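Local coordinates for protein luciferase-like monooxygenase (Streptomyces bottropensis, PDB 7BIP) that probably acts as a monooxygenase of the bacterial luciferase family in the biosynthesis of the aromatic polyketide rishirilide, at residues E30-E44 / R67-L79. Numbering follows the deposited sequence.
Sequences ELADELGFHHVKTVE and RTRRVRLVTGAVL. With EDO (1,2-ethanediol), chain F.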
# COMPACT_ATOMS: atom_id res chain seq x y z
N GLU A 30 14.22 2.18 9.95
CA GLU A 30 15.63 1.93 9.63
C GLU A 30 16.45 1.69 10.89
O GLU A 30 17.31 0.79 10.93
CB GLU A 30 16.21 3.10 8.85
CG GLU A 30 15.68 3.23 7.41
CD GLU A 30 16.09 4.55 6.75
OE1 GLU A 30 16.80 5.34 7.39
OE2 GLU A 30 15.71 4.79 5.58
N LEU A 31 16.22 2.49 11.93
CA LEU A 31 16.95 2.30 13.18
C LEU A 31 16.60 0.96 13.83
O LEU A 31 17.47 0.30 14.39
CB LEU A 31 16.66 3.47 14.12
CG LEU A 31 17.56 3.56 15.36
CD1 LEU A 31 18.99 3.91 14.95
CD2 LEU A 31 17.01 4.61 16.32
N ALA A 32 15.33 0.54 13.75
CA ALA A 32 14.97 -0.79 14.23
C ALA A 32 15.80 -1.86 13.51
O ALA A 32 16.32 -2.80 14.14
CB ALA A 32 13.47 -1.03 14.01
N ASP A 33 15.91 -1.74 12.19
CA ASP A 33 16.74 -2.64 11.39
C ASP A 33 18.19 -2.64 11.87
O ASP A 33 18.77 -3.70 12.14
CB ASP A 33 16.64 -2.21 9.92
CG ASP A 33 16.88 -3.35 8.94
OD1 ASP A 33 16.46 -4.48 9.22
OD2 ASP A 33 17.48 -3.08 7.88
N GLU A 34 18.77 -1.45 12.01
CA GLU A 34 20.19 -1.34 12.33
C GLU A 34 20.49 -1.86 13.73
O GLU A 34 21.52 -2.52 13.94
CB GLU A 34 20.64 0.11 12.21
CG GLU A 34 20.50 0.71 10.82
CD GLU A 34 20.55 2.23 10.81
OE1 GLU A 34 20.84 2.82 11.88
OE2 GLU A 34 20.30 2.83 9.75
N LEU A 35 19.60 -1.59 14.69
CA LEU A 35 19.87 -1.91 16.09
C LEU A 35 19.52 -3.34 16.46
O LEU A 35 19.84 -3.76 17.58
CB LEU A 35 19.11 -0.94 17.01
CG LEU A 35 19.54 0.53 16.98
CD1 LEU A 35 18.65 1.37 17.89
CD2 LEU A 35 21.00 0.66 17.39
N GLY A 36 18.87 -4.10 15.58
CA GLY A 36 18.61 -5.50 15.85
C GLY A 36 17.26 -5.80 16.46
O GLY A 36 17.10 -6.87 17.05
N PHE A 37 16.30 -4.88 16.36
CA PHE A 37 14.95 -5.16 16.81
C PHE A 37 14.28 -6.22 15.94
O PHE A 37 14.70 -6.48 14.80
CB PHE A 37 14.12 -3.87 16.83
CG PHE A 37 14.47 -2.95 17.97
CD1 PHE A 37 13.82 -3.07 19.19
CD2 PHE A 37 15.47 -1.99 17.84
CE1 PHE A 37 14.13 -2.24 20.25
CE2 PHE A 37 15.79 -1.14 18.92
CZ PHE A 37 15.12 -1.28 20.12
N HIS A 38 13.24 -6.84 16.49
CA HIS A 38 12.61 -7.99 15.84
C HIS A 38 11.68 -7.58 14.70
O HIS A 38 11.62 -8.26 13.67
CB HIS A 38 11.86 -8.81 16.89
CG HIS A 38 11.04 -9.93 16.33
ND1 HIS A 38 9.67 -9.87 16.22
CD2 HIS A 38 11.40 -11.14 15.84
CE1 HIS A 38 9.22 -10.99 15.69
NE2 HIS A 38 10.25 -11.78 15.45
N HIS A 39 10.94 -6.48 14.86
CA HIS A 39 9.91 -6.14 13.89
C HIS A 39 9.60 -4.64 13.95
O HIS A 39 10.02 -3.94 14.87
CB HIS A 39 8.62 -6.94 14.13
CG HIS A 39 7.94 -6.61 15.42
ND1 HIS A 39 8.04 -7.41 16.53
CD2 HIS A 39 7.14 -5.57 15.76
CE1 HIS A 39 7.34 -6.87 17.52
NE2 HIS A 39 6.78 -5.76 17.08
N VAL A 40 8.87 -4.18 12.93
CA VAL A 40 8.23 -2.87 12.88
C VAL A 40 6.74 -3.10 12.67
O VAL A 40 6.34 -3.81 11.73
CB VAL A 40 8.81 -1.99 11.75
CG1 VAL A 40 8.04 -0.68 11.64
CG2 VAL A 40 10.30 -1.72 11.98
N LYS A 41 5.91 -2.52 13.53
CA LYS A 41 4.47 -2.69 13.49
C LYS A 41 3.81 -1.34 13.26
O LYS A 41 4.34 -0.31 13.67
CB LYS A 41 3.97 -3.32 14.82
CG LYS A 41 2.46 -3.47 14.97
CD LYS A 41 2.13 -4.19 16.28
CE LYS A 41 2.46 -5.67 16.21
NZ LYS A 41 2.40 -6.27 17.60
N THR A 42 2.66 -1.32 12.59
CA THR A 42 1.82 -0.13 12.61
C THR A 42 0.36 -0.55 12.50
O THR A 42 0.05 -1.74 12.41
CB THR A 42 2.23 0.87 11.52
OG1 THR A 42 1.63 2.14 11.81
CG2 THR A 42 1.76 0.41 10.14
N VAL A 43 -0.53 0.44 12.48
CA VAL A 43 -1.94 0.25 12.77
C VAL A 43 -2.80 0.70 11.59
O VAL A 43 -2.31 1.26 10.61
CB VAL A 43 -2.35 1.00 14.04
CG1 VAL A 43 -1.35 0.72 15.15
CG2 VAL A 43 -2.43 2.49 13.75
N GLU A 44 -4.10 0.44 11.69
CA GLU A 44 -5.10 0.94 10.74
C GLU A 44 -6.17 1.71 11.50
O GLU A 44 -6.85 1.14 12.36
CB GLU A 44 -5.75 -0.19 9.94
CG GLU A 44 -6.76 0.30 8.90
CD GLU A 44 -7.38 -0.81 8.08
OE1 GLU A 44 -6.88 -1.96 8.17
OE2 GLU A 44 -8.36 -0.55 7.35
N ARG A 67 13.05 -0.00 2.89
CA ARG A 67 14.16 0.66 3.57
C ARG A 67 14.98 -0.28 4.47
O ARG A 67 16.01 0.15 5.00
CB ARG A 67 13.64 1.82 4.43
CG ARG A 67 13.04 3.00 3.64
CD ARG A 67 14.13 3.85 3.01
NE ARG A 67 13.57 5.07 2.43
CZ ARG A 67 13.25 6.16 3.12
NH1 ARG A 67 13.45 6.19 4.44
NH2 ARG A 67 12.73 7.22 2.51
N THR A 68 14.57 -1.54 4.64
CA THR A 68 15.16 -2.42 5.63
C THR A 68 15.52 -3.77 5.01
O THR A 68 15.10 -4.10 3.90
CB THR A 68 14.21 -2.63 6.83
OG1 THR A 68 12.95 -3.12 6.35
CG2 THR A 68 13.97 -1.30 7.59
N ARG A 69 16.31 -4.55 5.75
CA ARG A 69 16.70 -5.86 5.27
C ARG A 69 16.32 -7.02 6.18
O ARG A 69 16.10 -8.12 5.67
CB ARG A 69 18.22 -5.90 5.03
CG ARG A 69 18.70 -4.99 3.91
CD ARG A 69 20.22 -4.92 3.85
NE ARG A 69 20.69 -3.54 3.80
CZ ARG A 69 21.93 -3.16 4.11
NH1 ARG A 69 22.27 -1.88 4.03
NH2 ARG A 69 22.82 -4.06 4.50
N ARG A 70 16.25 -6.82 7.50
CA ARG A 70 16.06 -7.99 8.36
C ARG A 70 14.86 -7.89 9.30
O ARG A 70 14.27 -8.92 9.67
CB ARG A 70 17.33 -8.27 9.16
CG ARG A 70 17.75 -7.16 10.08
CD ARG A 70 18.88 -7.62 10.99
NE ARG A 70 19.40 -6.53 11.81
CZ ARG A 70 20.58 -6.58 12.44
NH1 ARG A 70 21.35 -7.65 12.33
NH2 ARG A 70 20.98 -5.55 13.17
N VAL A 71 14.50 -6.68 9.71
CA VAL A 71 13.37 -6.50 10.61
C VAL A 71 12.09 -7.06 9.98
O VAL A 71 11.85 -6.90 8.77
CB VAL A 71 13.27 -5.00 10.96
CG1 VAL A 71 12.68 -4.18 9.80
CG2 VAL A 71 12.56 -4.77 12.25
N ARG A 72 11.27 -7.73 10.78
CA ARG A 72 9.98 -8.16 10.24
C ARG A 72 9.00 -6.99 10.18
O ARG A 72 9.19 -5.96 10.83
CB ARG A 72 9.41 -9.31 11.07
CG ARG A 72 10.33 -10.56 11.07
CD ARG A 72 9.61 -11.81 11.58
NE ARG A 72 8.56 -12.28 10.66
CZ ARG A 72 8.78 -12.95 9.53
NH1 ARG A 72 10.01 -13.25 9.15
NH2 ARG A 72 7.75 -13.31 8.78
N LEU A 73 7.96 -7.15 9.36
CA LEU A 73 6.91 -6.14 9.20
C LEU A 73 5.60 -6.73 9.68
O LEU A 73 5.22 -7.82 9.24
CB LEU A 73 6.78 -5.69 7.73
CG LEU A 73 7.95 -4.98 7.04
CD1 LEU A 73 8.59 -3.90 7.93
CD2 LEU A 73 8.99 -5.98 6.60
N VAL A 74 4.90 -6.04 10.58
CA VAL A 74 3.71 -6.62 11.21
C VAL A 74 2.54 -5.64 11.15
O VAL A 74 2.68 -4.48 11.57
CB VAL A 74 3.97 -7.03 12.67
CG1 VAL A 74 2.77 -7.81 13.22
CG2 VAL A 74 5.26 -7.84 12.78
N THR A 75 1.39 -6.10 10.66
CA THR A 75 0.18 -5.30 10.78
C THR A 75 -0.42 -5.49 12.18
O THR A 75 -0.61 -6.62 12.63
CB THR A 75 -0.85 -5.64 9.70
OG1 THR A 75 -1.19 -7.04 9.73
CG2 THR A 75 -0.31 -5.30 8.32
N GLY A 76 -0.67 -4.38 12.87
CA GLY A 76 -1.30 -4.42 14.17
C GLY A 76 -2.36 -3.35 14.31
O GLY A 76 -2.17 -2.38 15.05
N ALA A 77 -3.49 -3.49 13.61
CA ALA A 77 -3.87 -4.68 12.84
C ALA A 77 -4.71 -4.25 11.65
O ALA A 77 -5.36 -3.20 11.71
CB ALA A 77 -4.65 -5.65 13.72
N VAL A 78 -4.70 -5.03 10.55
CA VAL A 78 -5.62 -4.72 9.47
C VAL A 78 -7.05 -4.98 9.95
O VAL A 78 -7.30 -5.81 10.83
CB VAL A 78 -5.32 -5.53 8.19
CG1 VAL A 78 -3.95 -5.15 7.63
CG2 VAL A 78 -5.42 -7.02 8.46
N LEU A 79 -8.00 -4.23 9.39
CA LEU A 79 -9.40 -4.32 9.80
C LEU A 79 -10.22 -4.95 8.68
O LEU A 79 -10.72 -4.25 7.79
CB LEU A 79 -9.95 -2.94 10.17
CG LEU A 79 -9.18 -2.18 11.27
CD1 LEU A 79 -9.81 -0.80 11.48
CD2 LEU A 79 -9.17 -2.97 12.57
C1 EDO F . 17.51 -1.81 0.42
O1 EDO F . 17.93 -3.03 -0.22
C2 EDO F . 17.36 -2.07 1.91
O2 EDO F . 18.42 -1.41 2.60
O HOH W 1 17.65 2.46 4.00
O HOH W 2 17.83 -0.27 7.14
O HOH W 3 -9.62 -2.33 6.08
O HOH W 4 -5.95 -1.12 13.53
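Arg67 opens the contact with a salt bridge, its NH1 2.9 Å from Glu30 OE2 and above the carboxylate plane. Thr68 lays its CG2 methyl against Asp33 CB, and the loop then wraps the Asp33 carboxylate: OD2 accepts from Arg69 N (2.8 Å), while OD1 takes both Arg70 N, on its syn lone pair, and Val71 N. A short, flat acid suits three successive amide N-H groups, and with CG anti to the backbone N (chi1 -153°) it reaches them from the helix. Replacing it with an alanine would remove both oxygens, and the three amides would probably lose their mates, freeing the loop to shift. Arg70 reaches back extended, its NE (2.9 Å) and NH2 both donating to Asp33 O, which lies in the guanidinium plane, near the helix end. Val71, slim and branched, presses CG2 onto His39 CA at 3.4 Å and meets Val40 CG2. Next come parallel strand bonds, Arg72 N to His38 O, Val40 N to Arg72 O and Val74 N to Val40 O. Val74 sets CG2 against His39 CB and CG1 against Lys41 CE. At Gly76 a CB would collide with Lys41 CD; Gly76 N bonds to Thr42 O (2.8 Å), before the cis peptide to Ala77. Leu79 N finally meets Glu44 OE1 (2.8 Å) from above the carboxylate plane; Glu44 is long enough to lie along apolar Leu79 while OE2 bonds Tyr46 OH. Helix 57-67 completes this beta-alpha-beta crossover of the TIM barrel, where strand 39-42 lies between strands 2-6 and 72-78.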